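Local coordinates for D-ribulose-5-phosphate 3-epimerase, putative (Plasmodium falciparum, PDB 1TQX), which probably catalyses the interconversion of D-ribulose 5-phosphate and D-xylulose 5-phosphate, an epimerisation at carbon 3 that uses one divalent metal ion, at residues A[5-10]-A[32-37]; A[65-70]-A[85-90]; A[92-97]-A[119-124]; A[140-145]-A[172-177]; A[159-164]-A[188-193]. All coordinates share one frame; numbering follows the deposited sequence.

How the interactions relate
All but one of the contacts join strands or strand ends of one TIM barrel; interaction 5 packs two of its outer helices. Interactions 1 and 2 bring His-36 and His-70 to the zinc ion, whose other ligands are Asp-38 and Asp-179. A polar network ties the strand contacts together: Asp-68 OD2 lies 2.6 Å from His-36 ND1 and 2.9 Å from Gln-177 NE2 of interaction 4. His-70 NE2 lies 2.7 Å from His-92 NE2 of interaction 3. Interactions 3 and 4 meet through neighbouring strands, Ser-120 OG being 2.9 Å from Leu-143 O. Interaction 5 shares helix 161-170 with the beta-alpha-beta unit of interaction 4, its Ser-190 side chain about 14 Å from the zinc ion.

Interaction 1: residues A[5-10]-A[32-37]; sequences KAIIAP and AEWIHL. With ZN (zinc ion), chain D.
Strands 7-10 and 34-37 run side by side at 42° between their N-to-C directions, with axes 4.5 Å apart, joined by a weak bond from Trp-34 N to Ile-8 O and a firmer one from His-36 N to Pro-10 O (2.9 Å). Glu-33 adds a side-chain link: its chain bends at chi2 (85°), and OE2 accepts Ile-8 N at 3.1 Å, a nearly straight bond arriving from above the carboxylate plane. OE1 forms a salt bridge with Arg-218. This pair, the first and second strands in the chain, closes the TIM barrel between its N-terminal strand and the next. On the inner side, Ile-7 lays CG2 over one face of the Trp-34 indole, 3.5 Å from the five-membered ring centroid, while Ile-7 CD1 reaches toward CZ2 and NE1. Ala-9 CB touches Trp-34 CB, and Pro-10 CG and CD rest on Ala-32 CB. Beyond them, His-36 NE2 binds the zinc ion at 2.2 Å, while its ND1 is hydrogen-bonded to Asp-68.

Interaction 2: residues A[65-70]-A[85-90]; sequences IFFDVH and TSNQLT. With ZN (zinc ion), chain D.
Strands 66-70 and 88-90 run parallel, 14° apart in direction, and pair Asp-68 with Gln-88, Val-69 with Leu-89 and His-70 with Thr-90. They are neighbouring staves of the TIM barrel. At the entry to the ladder, Phe-67 O is gripped twice, by Gln-88 N nearly in line with the carbonyl and by Asn-87 N in the carbonyl plane, on a lone pair. Asn-87 CB sits over the centre of the Phe-66 ring, 3.3 Å from the centroid, and Gln-88 CB approaches the same ring obliquely. Phe-66 CG is anti to the backbone N (chi1 -174°), and the ring beyond it lies flat against Asn-87 CB. On the opposite sheet face from Asp-68, Val-69 CB meets Leu-89 CD2 and Val-69 CG2 meets Ser-86 OG. Asp-68 and Gln-88 lie side by side, pointing the same way, their flat groups 59° apart. Gln-88 NE2 donates to Asp-68 OD1 (2.9 Å) from above the carboxylate plane, while OD2 is hydrogen-bonded to His-36. His-70 ND1 binds the zinc ion at 2.3 Å, while its NE2 is hydrogen-bonded to His-92. A bridging water donates to Asp-68 OD1 at 2.8 Å and accepts from Thr-90 OG1 at 2.7 Å.

Interaction 3: residues A[92-97]-A[119-124]; sequences HFEALN and ISIKPK
One carboxylate, that of Glu-94, links the turn after one strand to the end of the next: its OE2 accepts Lys-122 N across the contact, while its OE1 accepts ND1 of His-92 within its own segment. Both donors come in on the syn side, somewhat out of the carboxylate plane, and the bond from Lys-122 N is short and nearly straight (2.8 Å, 174°). The Glu-94 chain bends at chi2 (85°), and Thr-125 OG1 is a further hydrogen-bonding partner of OE2. Lys-122 crosses this side chain obliquely, its CG 3.6 Å from Glu-94 OE2, with NZ not in contact with the carboxylate. Here strand 88-92 gives way to a short turn at the C-terminal end of the TIM barrel, the end where the active site of this fold lies. His-92 and Ser-120 form a single parallel bridge, followed by a nearly linear bond from Phe-93 N to Ser-120 O (2.9 Å). Ser-120 CB lies over one face of the His-92 imidazole, offset toward the rim, and Ser-120 OG is 3.1 Å from His-92 CE1, its hydrogen bond going to Leu-143 O. On the outward side Phe-93 CD1 meets Ile-119 CD1 and Phe-93 CB meets Ile-121 CG2. His-92 NE2 is hydrogen-bonded to His-70, a zinc ligand, which places His-92 in the second shell of the metal.

Interaction 4: residues A[140-145]-A[172-177]; sequences NTVLVM and KNLNIQ
The amide of Gln-177 lies against Leu-143, its OE1 3.4 Å from CG and 3.5 Å from CD1 of that leucine, whereas the Asn-175 amide has Asn-140 O close to its plane, as the partner of ND2. Both amides belong to the strand that ends a beta-alpha-beta unit of the TIM barrel: strand 141-145, helix 161-170, strand 175-179. The parallel strands, 22° apart in direction, pair Thr-141 with Asn-175, Val-142 with Ile-176 and Leu-143 with Gln-177. Val-142 N to Asn-175 O, Gln-177 N to Val-142 O and Val-144 N to Gln-177 O carry the ladder beyond its first bond. Gln-177 CG is anti to the backbone N (chi1 -174°); NE2 is hydrogen-bonded to Asp-68. Thr-141 CG2 packs on Gln-177 CB, while Thr-141 OG1 is hydrogen-bonded to Gln-88. The nearest side-chain atom of Leu-143 is about 4 Å from the zinc ion, so the pair helps line the metal site. Beneath helix 161-170, Val-142 CG2 meets Leu-174 CD2 at 3.7 Å. At the start of the ladder Asn-140 O takes two bonds from opposite faces of its plane, from Asn-175 N at 3.3 Å and Asn-175 ND2 at 3.0 Å.

Interaction 5: residues A[159-164]-A[188-193]; sequences DMMGKV and EISASH
Met-161 and His-193 cross at about a right angle, the methionine laying CB over the centre of the imidazole face, 3.5 Å from the ring centroid. In Met-161, CG is anti to the carbonyl carbon; this chi1 of -68° sets CG 3.7 Å from His-193 CD2 and 4.0 Å from Ile-189 CG2. The bend at chi2 then brings SD to 3.8 Å from Ser-190 CA, obliquely placed to the imidazole and 4.5 Å from its centroid. One turn on, Val-164 has CG1 anti to the backbone N (chi1 180°); this methyl reaches His-193 O at 3.5 Å and also packs on His-193 CB. Helices 161-170 and 184-193 are successive outer helices of the TIM barrel, and Val-164 and Ser-190 also touch the strand 175-179 that lies between them in the chain. The polar groups look elsewhere: His-193 ND1 is hydrogen-bonded to Ser-165, just beyond the segment, and Ser-190 OG to Thr-186 O. That bond of ND1 probably helps to fix the ring beneath Met-161. With no hydrogen bond across the two segments, the contact rests on dispersion, CH-pi and sulfur-aromatic packing.

Interaction 1: residues A[5-10]-A[32-37]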
# COMPACT_ATOMS: atom_id res chain seq x y z
N LYS A 5 -11.46 7.41 -5.16
CA LYS A 5 -11.64 8.14 -3.92
C LYS A 5 -10.27 8.54 -3.35
O LYS A 5 -9.27 7.89 -3.63
CB LYS A 5 -12.36 7.26 -2.90
CG LYS A 5 -13.54 6.49 -3.47
CD LYS A 5 -14.69 7.40 -3.86
CE LYS A 5 -15.50 7.86 -2.65
NZ LYS A 5 -16.20 6.73 -1.96
N ALA A 6 -10.23 9.62 -2.57
CA ALA A 6 -8.98 10.06 -1.95
C ALA A 6 -8.85 9.20 -0.69
O ALA A 6 -9.69 9.29 0.20
CB ALA A 6 -9.06 11.52 -1.58
N ILE A 7 -7.81 8.39 -0.61
CA ILE A 7 -7.64 7.51 0.55
C ILE A 7 -6.32 7.68 1.28
O ILE A 7 -5.26 7.65 0.67
CB ILE A 7 -7.77 6.03 0.12
CG1 ILE A 7 -9.16 5.79 -0.50
CG2 ILE A 7 -7.53 5.11 1.31
CD1 ILE A 7 -9.27 4.51 -1.29
N ILE A 8 -6.40 7.85 2.60
CA ILE A 8 -5.20 7.98 3.41
C ILE A 8 -5.04 6.66 4.16
O ILE A 8 -5.96 6.21 4.85
CB ILE A 8 -5.32 9.14 4.41
CG1 ILE A 8 -5.63 10.44 3.67
CG2 ILE A 8 -4.02 9.29 5.20
CD1 ILE A 8 -4.63 10.78 2.58
N ALA A 9 -3.87 6.04 4.02
CA ALA A 9 -3.61 4.76 4.68
C ALA A 9 -2.33 4.80 5.52
O ALA A 9 -1.24 4.52 5.02
CB ALA A 9 -3.51 3.65 3.63
N PRO A 10 -2.46 5.14 6.81
CA PRO A 10 -1.31 5.21 7.72
C PRO A 10 -0.59 3.86 7.79
O PRO A 10 -1.23 2.82 7.91
CB PRO A 10 -1.95 5.59 9.06
CG PRO A 10 -3.19 6.36 8.64
CD PRO A 10 -3.71 5.52 7.50
N ALA A 32 -8.93 7.89 9.25
CA ALA A 32 -8.17 7.20 8.21
C ALA A 32 -9.08 6.10 7.65
O ALA A 32 -9.68 5.35 8.40
CB ALA A 32 -6.89 6.58 8.80
N GLU A 33 -9.17 6.04 6.32
CA GLU A 33 -10.02 5.05 5.66
C GLU A 33 -9.41 3.64 5.66
O GLU A 33 -10.12 2.65 5.83
CB GLU A 33 -10.31 5.47 4.21
CG GLU A 33 -11.10 6.78 4.04
CD GLU A 33 -10.23 8.03 4.08
OE1 GLU A 33 -10.79 9.14 3.92
OE2 GLU A 33 -8.99 7.93 4.26
N TRP A 34 -8.10 3.58 5.46
CA TRP A 34 -7.37 2.31 5.39
C TRP A 34 -6.27 2.26 6.45
O TRP A 34 -5.84 3.30 6.96
CB TRP A 34 -6.68 2.18 4.03
CG TRP A 34 -7.55 1.92 2.83
CD1 TRP A 34 -8.89 2.15 2.71
CD2 TRP A 34 -7.12 1.42 1.56
NE1 TRP A 34 -9.32 1.82 1.44
CE2 TRP A 34 -8.24 1.38 0.71
CE3 TRP A 34 -5.87 1.02 1.05
CZ2 TRP A 34 -8.17 0.93 -0.61
CZ3 TRP A 34 -5.79 0.58 -0.26
CH2 TRP A 34 -6.94 0.54 -1.08
N ILE A 35 -5.83 1.05 6.77
CA ILE A 35 -4.71 0.87 7.69
C ILE A 35 -3.75 0.03 6.85
O ILE A 35 -4.11 -1.04 6.36
CB ILE A 35 -5.12 0.15 9.02
CG1 ILE A 35 -3.95 0.20 10.01
CG2 ILE A 35 -5.53 -1.30 8.78
CD1 ILE A 35 -3.57 1.62 10.42
N HIS A 36 -2.54 0.55 6.63
CA HIS A 36 -1.55 -0.13 5.80
C HIS A 36 -0.65 -1.04 6.63
O HIS A 36 0.10 -0.57 7.49
CB HIS A 36 -0.70 0.92 5.07
CG HIS A 36 0.10 0.36 3.94
ND1 HIS A 36 -0.47 -0.01 2.74
CD2 HIS A 36 1.42 0.11 3.83
CE1 HIS A 36 0.48 -0.46 1.94
NE2 HIS A 36 1.63 -0.40 2.57
N LEU A 37 -0.72 -2.33 6.35
CA LEU A 37 0.04 -3.34 7.09
C LEU A 37 1.19 -3.95 6.30
O LEU A 37 0.97 -4.78 5.41
CB LEU A 37 -0.93 -4.44 7.55
CG LEU A 37 -2.16 -3.90 8.29
CD1 LEU A 37 -3.31 -4.91 8.27
CD2 LEU A 37 -1.75 -3.56 9.72
ZN ZN D . 3.81 -0.78 2.26

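Interaction 2: residues A[65-70]-A[85-90]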
# COMPACT_ATOMS: atom_id res chain seq x y z
N ILE A 65 -12.35 0.26 9.55
CA ILE A 65 -11.12 0.44 8.79
C ILE A 65 -10.72 -0.73 7.88
O ILE A 65 -10.74 -1.89 8.29
CB ILE A 65 -9.96 0.85 9.74
CG1 ILE A 65 -8.88 1.57 8.93
CG2 ILE A 65 -9.39 -0.38 10.45
CD1 ILE A 65 -7.95 2.45 9.77
N PHE A 66 -10.39 -0.39 6.64
CA PHE A 66 -10.01 -1.31 5.56
C PHE A 66 -8.59 -1.87 5.78
O PHE A 66 -7.64 -1.11 5.95
CB PHE A 66 -10.07 -0.50 4.25
CG PHE A 66 -9.86 -1.30 2.99
CD1 PHE A 66 -10.94 -1.65 2.19
CD2 PHE A 66 -8.57 -1.57 2.53
CE1 PHE A 66 -10.75 -2.24 0.93
CE2 PHE A 66 -8.36 -2.16 1.28
CZ PHE A 66 -9.45 -2.49 0.48
N PHE A 67 -8.46 -3.19 5.76
CA PHE A 67 -7.16 -3.83 5.96
C PHE A 67 -6.38 -3.95 4.65
O PHE A 67 -6.69 -4.78 3.79
CB PHE A 67 -7.35 -5.22 6.59
CG PHE A 67 -7.41 -5.20 8.10
CD1 PHE A 67 -8.18 -4.26 8.79
CD2 PHE A 67 -6.71 -6.15 8.84
CE1 PHE A 67 -8.24 -4.27 10.19
CE2 PHE A 67 -6.77 -6.17 10.24
CZ PHE A 67 -7.54 -5.23 10.91
N ASP A 68 -5.36 -3.11 4.50
CA ASP A 68 -4.53 -3.09 3.30
C ASP A 68 -3.17 -3.72 3.62
O ASP A 68 -2.30 -3.09 4.24
CB ASP A 68 -4.42 -1.64 2.84
CG ASP A 68 -3.49 -1.46 1.67
OD1 ASP A 68 -3.49 -2.31 0.75
OD2 ASP A 68 -2.77 -0.43 1.67
N VAL A 69 -2.99 -4.96 3.18
CA VAL A 69 -1.76 -5.71 3.45
C VAL A 69 -0.75 -5.69 2.31
O VAL A 69 -1.04 -6.15 1.20
CB VAL A 69 -2.08 -7.19 3.80
CG1 VAL A 69 -0.81 -7.88 4.30
CG2 VAL A 69 -3.18 -7.25 4.87
N HIS A 70 0.43 -5.15 2.59
CA HIS A 70 1.50 -5.08 1.60
C HIS A 70 2.45 -6.24 1.88
O HIS A 70 3.20 -6.21 2.86
CB HIS A 70 2.24 -3.74 1.72
CG HIS A 70 3.35 -3.57 0.73
ND1 HIS A 70 4.15 -2.44 0.71
CD2 HIS A 70 3.80 -4.37 -0.27
CE1 HIS A 70 5.05 -2.57 -0.25
NE2 HIS A 70 4.86 -3.73 -0.86
N THR A 85 -9.58 -12.53 6.30
CA THR A 85 -10.36 -11.45 6.91
C THR A 85 -9.88 -10.05 6.55
O THR A 85 -10.49 -9.07 6.96
CB THR A 85 -10.42 -11.57 8.46
OG1 THR A 85 -9.10 -11.46 9.00
CG2 THR A 85 -11.05 -12.92 8.87
N SER A 86 -8.78 -9.95 5.79
CA SER A 86 -8.28 -8.64 5.37
C SER A 86 -9.09 -8.13 4.18
O SER A 86 -10.06 -8.77 3.78
CB SER A 86 -6.79 -8.73 5.02
OG SER A 86 -6.01 -8.85 6.20
N ASN A 87 -8.72 -6.98 3.62
CA ASN A 87 -9.47 -6.40 2.50
C ASN A 87 -8.73 -6.38 1.17
O ASN A 87 -9.34 -6.61 0.12
CB ASN A 87 -9.94 -4.99 2.87
CG ASN A 87 -11.05 -5.01 3.90
OD1 ASN A 87 -12.18 -5.40 3.59
ND2 ASN A 87 -10.73 -4.62 5.12
N GLN A 88 -7.44 -6.07 1.20
CA GLN A 88 -6.64 -6.09 -0.02
C GLN A 88 -5.30 -6.70 0.27
O GLN A 88 -4.69 -6.44 1.31
CB GLN A 88 -6.43 -4.69 -0.60
CG GLN A 88 -5.43 -4.69 -1.76
CD GLN A 88 -5.38 -3.36 -2.51
OE1 GLN A 88 -5.94 -3.23 -3.59
NE2 GLN A 88 -4.70 -2.38 -1.93
N LEU A 89 -4.83 -7.54 -0.66
CA LEU A 89 -3.53 -8.16 -0.54
C LEU A 89 -2.72 -7.67 -1.73
O LEU A 89 -3.13 -7.82 -2.88
CB LEU A 89 -3.64 -9.69 -0.59
CG LEU A 89 -4.45 -10.39 0.50
CD1 LEU A 89 -4.27 -11.92 0.36
CD2 LEU A 89 -4.01 -9.94 1.89
N THR A 90 -1.58 -7.05 -1.44
CA THR A 90 -0.71 -6.51 -2.48
C THR A 90 0.60 -7.29 -2.49
O THR A 90 1.32 -7.32 -1.49
CB THR A 90 -0.42 -5.01 -2.23
OG1 THR A 90 -1.64 -4.27 -2.31
CG2 THR A 90 0.57 -4.47 -3.27
ZN ZN D . 3.81 -0.78 2.26
O HOH W 1 -1.21 -2.06 -0.85

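Interaction 3: residues A[92-97]-A[119-124]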
# COMPACT_ATOMS: atom_id res chain seq x y z
N HIS A 92 4.38 -8.36 -4.63
CA HIS A 92 5.37 -7.75 -5.50
C HIS A 92 5.57 -8.45 -6.83
O HIS A 92 5.68 -9.67 -6.90
CB HIS A 92 6.71 -7.63 -4.77
CG HIS A 92 6.87 -6.35 -4.01
ND1 HIS A 92 7.35 -5.20 -4.59
CD2 HIS A 92 6.50 -6.02 -2.75
CE1 HIS A 92 7.27 -4.20 -3.72
NE2 HIS A 92 6.75 -4.67 -2.60
N PHE A 93 5.60 -7.64 -7.89
CA PHE A 93 5.82 -8.12 -9.25
C PHE A 93 7.13 -8.90 -9.24
O PHE A 93 7.25 -9.96 -9.87
CB PHE A 93 5.90 -6.90 -10.19
CG PHE A 93 6.08 -7.23 -11.66
CD1 PHE A 93 5.18 -8.04 -12.34
CD2 PHE A 93 7.13 -6.66 -12.38
CE1 PHE A 93 5.31 -8.26 -13.72
CE2 PHE A 93 7.27 -6.87 -13.75
CZ PHE A 93 6.35 -7.67 -14.42
N GLU A 94 8.11 -8.38 -8.50
CA GLU A 94 9.43 -9.01 -8.41
C GLU A 94 9.43 -10.33 -7.65
O GLU A 94 10.29 -11.18 -7.89
CB GLU A 94 10.44 -8.06 -7.76
CG GLU A 94 10.57 -6.70 -8.46
CD GLU A 94 9.53 -5.70 -7.98
OE1 GLU A 94 8.68 -6.09 -7.15
OE2 GLU A 94 9.57 -4.54 -8.42
N ALA A 95 8.49 -10.51 -6.73
CA ALA A 95 8.43 -11.74 -5.95
C ALA A 95 8.09 -12.93 -6.84
O ALA A 95 8.42 -14.07 -6.52
CB ALA A 95 7.39 -11.60 -4.83
N LEU A 96 7.43 -12.66 -7.96
CA LEU A 96 7.06 -13.70 -8.92
C LEU A 96 7.94 -13.63 -10.16
O LEU A 96 7.50 -13.95 -11.27
CB LEU A 96 5.58 -13.58 -9.32
CG LEU A 96 4.58 -14.28 -8.39
CD1 LEU A 96 4.79 -13.80 -6.97
CD2 LEU A 96 3.15 -14.00 -8.86
N ASN A 97 9.18 -13.20 -9.97
CA ASN A 97 10.15 -13.10 -11.05
C ASN A 97 9.69 -12.30 -12.26
O ASN A 97 10.07 -12.59 -13.40
CB ASN A 97 10.58 -14.51 -11.47
CG ASN A 97 11.31 -15.25 -10.37
OD1 ASN A 97 11.46 -16.47 -10.41
ND2 ASN A 97 11.78 -14.51 -9.38
N ILE A 119 -0.69 -4.88 -6.78
CA ILE A 119 0.61 -5.37 -7.22
C ILE A 119 1.57 -4.20 -7.06
O ILE A 119 1.24 -3.06 -7.39
CB ILE A 119 0.58 -5.87 -8.70
CG1 ILE A 119 1.88 -6.61 -9.01
CG2 ILE A 119 0.40 -4.69 -9.67
CD1 ILE A 119 1.87 -7.35 -10.35
N SER A 120 2.75 -4.48 -6.52
CA SER A 120 3.73 -3.44 -6.30
C SER A 120 5.02 -3.61 -7.10
O SER A 120 5.40 -4.74 -7.45
CB SER A 120 4.07 -3.37 -4.80
OG SER A 120 4.97 -2.30 -4.52
N ILE A 121 5.66 -2.49 -7.41
CA ILE A 121 6.92 -2.47 -8.13
C ILE A 121 7.92 -1.59 -7.37
O ILE A 121 7.57 -0.52 -6.88
CB ILE A 121 6.77 -1.90 -9.58
CG1 ILE A 121 5.96 -0.61 -9.55
CG2 ILE A 121 6.18 -2.95 -10.50
CD1 ILE A 121 5.84 0.07 -10.91
N LYS A 122 9.16 -2.06 -7.28
CA LYS A 122 10.21 -1.33 -6.60
C LYS A 122 10.76 -0.22 -7.51
O LYS A 122 10.52 -0.21 -8.71
CB LYS A 122 11.32 -2.30 -6.17
CG LYS A 122 10.82 -3.37 -5.20
CD LYS A 122 11.94 -4.13 -4.50
CE LYS A 122 12.70 -5.05 -5.43
NZ LYS A 122 13.80 -5.78 -4.72
N PRO A 123 11.50 0.74 -6.93
CA PRO A 123 12.06 1.86 -7.69
C PRO A 123 12.72 1.54 -9.03
O PRO A 123 12.45 2.21 -10.03
CB PRO A 123 13.05 2.48 -6.70
CG PRO A 123 12.35 2.26 -5.38
CD PRO A 123 11.88 0.83 -5.51
N LYS A 124 13.56 0.51 -9.06
CA LYS A 124 14.25 0.15 -10.29
C LYS A 124 13.45 -0.66 -11.31
O LYS A 124 13.96 -0.96 -12.39
CB LYS A 124 15.55 -0.61 -9.96
CG LYS A 124 16.50 0.16 -9.06
CD LYS A 124 17.73 -0.66 -8.73
CE LYS A 124 18.63 0.05 -7.73
NZ LYS A 124 19.80 -0.78 -7.37

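Interaction 4: residues A[140-145]-A[172-177]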
# COMPACT_ATOMS: atom_id res chain seq x y z
N ASN A 140 -6.77 -4.15 -8.63
CA ASN A 140 -7.50 -3.01 -8.07
C ASN A 140 -6.56 -1.84 -7.78
O ASN A 140 -6.96 -0.68 -7.88
CB ASN A 140 -8.18 -3.41 -6.77
CG ASN A 140 -9.26 -4.46 -6.96
OD1 ASN A 140 -10.39 -4.14 -7.35
ND2 ASN A 140 -8.92 -5.71 -6.70
N THR A 141 -5.32 -2.15 -7.41
CA THR A 141 -4.36 -1.12 -7.04
C THR A 141 -2.93 -1.45 -7.45
O THR A 141 -2.50 -2.61 -7.39
CB THR A 141 -4.31 -0.95 -5.50
OG1 THR A 141 -5.64 -0.75 -4.98
CG2 THR A 141 -3.42 0.24 -5.12
N VAL A 142 -2.19 -0.43 -7.86
CA VAL A 142 -0.78 -0.58 -8.19
C VAL A 142 -0.06 0.27 -7.14
O VAL A 142 -0.35 1.46 -7.00
CB VAL A 142 -0.41 -0.05 -9.59
CG1 VAL A 142 1.11 -0.07 -9.76
CG2 VAL A 142 -1.04 -0.93 -10.66
N LEU A 143 0.84 -0.35 -6.39
CA LEU A 143 1.58 0.35 -5.35
C LEU A 143 2.96 0.72 -5.89
O LEU A 143 3.82 -0.15 -6.04
CB LEU A 143 1.71 -0.55 -4.11
CG LEU A 143 2.20 0.02 -2.77
CD1 LEU A 143 2.11 -1.08 -1.71
CD2 LEU A 143 3.62 0.52 -2.89
N VAL A 144 3.14 2.00 -6.20
CA VAL A 144 4.41 2.50 -6.71
C VAL A 144 5.30 2.87 -5.53
O VAL A 144 5.03 3.85 -4.83
CB VAL A 144 4.19 3.77 -7.59
CG1 VAL A 144 5.53 4.36 -8.02
CG2 VAL A 144 3.35 3.42 -8.82
N MET A 145 6.34 2.08 -5.28
CA MET A 145 7.25 2.37 -4.18
C MET A 145 7.99 3.65 -4.53
O MET A 145 8.55 3.77 -5.62
CB MET A 145 8.27 1.25 -3.98
CG MET A 145 7.72 -0.05 -3.42
SD MET A 145 6.90 0.14 -1.81
CE MET A 145 8.22 0.78 -0.80
N LYS A 172 -7.60 5.24 -16.16
CA LYS A 172 -8.29 6.25 -15.37
C LYS A 172 -8.99 5.77 -14.10
O LYS A 172 -9.15 6.54 -13.16
CB LYS A 172 -9.28 7.03 -16.25
CG LYS A 172 -10.32 6.17 -16.95
CD LYS A 172 -11.31 7.02 -17.76
CE LYS A 172 -10.67 7.67 -18.99
NZ LYS A 172 -9.70 8.75 -18.66
N ASN A 173 -9.41 4.50 -14.06
CA ASN A 173 -10.10 3.98 -12.88
C ASN A 173 -9.21 3.16 -11.95
O ASN A 173 -9.68 2.64 -10.93
CB ASN A 173 -11.30 3.13 -13.29
CG ASN A 173 -12.38 3.94 -13.98
OD1 ASN A 173 -12.86 4.94 -13.43
ND2 ASN A 173 -12.77 3.52 -15.17
N LEU A 174 -7.94 3.04 -12.29
CA LEU A 174 -7.01 2.27 -11.47
C LEU A 174 -6.59 3.04 -10.22
O LEU A 174 -6.26 4.23 -10.29
CB LEU A 174 -5.78 1.91 -12.29
CG LEU A 174 -4.62 1.22 -11.58
CD1 LEU A 174 -5.02 -0.20 -11.16
CD2 LEU A 174 -3.43 1.16 -12.52
N ASN A 175 -6.61 2.36 -9.08
CA ASN A 175 -6.17 2.98 -7.83
C ASN A 175 -4.64 3.00 -7.88
O ASN A 175 -4.01 1.97 -8.14
CB ASN A 175 -6.63 2.15 -6.61
CG ASN A 175 -8.11 2.30 -6.32
OD1 ASN A 175 -8.57 3.38 -5.92
ND2 ASN A 175 -8.87 1.22 -6.50
N ILE A 176 -4.06 4.18 -7.67
CA ILE A 176 -2.61 4.31 -7.69
C ILE A 176 -2.17 4.72 -6.29
O ILE A 176 -2.55 5.78 -5.78
CB ILE A 176 -2.14 5.34 -8.74
CG1 ILE A 176 -2.57 4.88 -10.14
CG2 ILE A 176 -0.62 5.48 -8.68
CD1 ILE A 176 -2.35 5.91 -11.24
N GLN A 177 -1.36 3.86 -5.68
CA GLN A 177 -0.89 4.06 -4.32
C GLN A 177 0.61 4.38 -4.30
O GLN A 177 1.38 3.81 -5.07
CB GLN A 177 -1.19 2.77 -3.53
CG GLN A 177 -0.89 2.80 -2.05
CD GLN A 177 -1.34 1.52 -1.36
OE1 GLN A 177 -1.07 0.42 -1.85
NE2 GLN A 177 -2.03 1.66 -0.23

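Interaction 5: residues A[159-164]-A[188-193]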
# COMPACT_ATOMS: atom_id res chain seq x y z
N ASP A 159 11.74 11.12 -8.65
CA ASP A 159 11.88 10.55 -9.99
C ASP A 159 10.94 9.37 -10.27
O ASP A 159 10.94 8.81 -11.36
CB ASP A 159 13.34 10.14 -10.23
CG ASP A 159 13.79 9.01 -9.32
OD1 ASP A 159 13.32 8.93 -8.17
OD2 ASP A 159 14.64 8.20 -9.77
N MET A 160 10.13 9.00 -9.28
CA MET A 160 9.17 7.91 -9.46
C MET A 160 7.83 8.46 -9.96
O MET A 160 6.94 7.69 -10.33
CB MET A 160 8.94 7.16 -8.13
CG MET A 160 10.15 6.37 -7.65
SD MET A 160 10.55 5.01 -8.75
CE MET A 160 11.88 5.71 -9.77
N MET A 161 7.70 9.78 -10.00
CA MET A 161 6.45 10.38 -10.44
C MET A 161 6.09 10.07 -11.88
O MET A 161 4.92 10.12 -12.26
CB MET A 161 6.47 11.90 -10.22
CG MET A 161 6.48 12.30 -8.75
SD MET A 161 5.13 11.54 -7.81
CE MET A 161 5.95 10.05 -7.19
N GLY A 162 7.09 9.74 -12.69
CA GLY A 162 6.84 9.40 -14.08
C GLY A 162 5.98 8.15 -14.15
O GLY A 162 5.12 8.03 -15.02
N LYS A 163 6.23 7.21 -13.24
CA LYS A 163 5.47 5.96 -13.22
C LYS A 163 4.01 6.25 -12.90
O LYS A 163 3.10 5.68 -13.51
CB LYS A 163 6.03 4.99 -12.17
CG LYS A 163 7.48 4.59 -12.40
CD LYS A 163 7.90 3.52 -11.40
CE LYS A 163 9.35 3.12 -11.59
NZ LYS A 163 9.74 2.06 -10.60
N VAL A 164 3.79 7.14 -11.93
CA VAL A 164 2.45 7.53 -11.52
C VAL A 164 1.68 8.16 -12.69
O VAL A 164 0.53 7.78 -12.94
CB VAL A 164 2.49 8.52 -10.33
CG1 VAL A 164 1.07 8.91 -9.92
CG2 VAL A 164 3.22 7.88 -9.15
N GLU A 188 1.05 16.11 -2.08
CA GLU A 188 0.52 17.03 -3.08
C GLU A 188 1.19 16.73 -4.42
O GLU A 188 0.53 16.71 -5.46
CB GLU A 188 0.79 18.49 -2.70
CG GLU A 188 0.09 19.49 -3.62
CD GLU A 188 0.26 20.95 -3.21
OE1 GLU A 188 -0.33 21.82 -3.87
OE2 GLU A 188 0.99 21.21 -2.22
N ILE A 189 2.50 16.49 -4.39
CA ILE A 189 3.22 16.17 -5.61
C ILE A 189 2.71 14.87 -6.22
O ILE A 189 2.48 14.78 -7.43
CB ILE A 189 4.73 16.03 -5.34
CG1 ILE A 189 5.35 17.39 -5.01
CG2 ILE A 189 5.42 15.40 -6.54
CD1 ILE A 189 6.81 17.32 -4.62
N SER A 190 2.54 13.85 -5.38
CA SER A 190 2.06 12.56 -5.86
C SER A 190 0.67 12.65 -6.47
O SER A 190 0.40 12.09 -7.53
CB SER A 190 2.08 11.53 -4.73
OG SER A 190 3.42 11.24 -4.34
N ALA A 191 -0.22 13.37 -5.79
CA ALA A 191 -1.58 13.53 -6.29
C ALA A 191 -1.63 14.29 -7.62
O ALA A 191 -2.48 14.01 -8.46
CB ALA A 191 -2.44 14.25 -5.24
N SER A 192 -0.72 15.24 -7.81
CA SER A 192 -0.69 16.03 -9.04
C SER A 192 -0.34 15.16 -10.24
O SER A 192 -0.64 15.50 -11.38
CB SER A 192 0.31 17.19 -8.93
OG SER A 192 1.65 16.74 -9.03
N HIS A 193 0.29 14.02 -9.97
CA HIS A 193 0.68 13.09 -11.02
C HIS A 193 -0.35 11.97 -11.22
O HIS A 193 -0.26 11.21 -12.18
CB HIS A 193 2.06 12.50 -10.72
CG HIS A 193 3.19 13.45 -10.99
ND1 HIS A 193 3.85 13.51 -12.20
CD2 HIS A 193 3.78 14.38 -10.20
CE1 HIS A 193 4.78 14.44 -12.15
NE2 HIS A 193 4.76 14.98 -10.94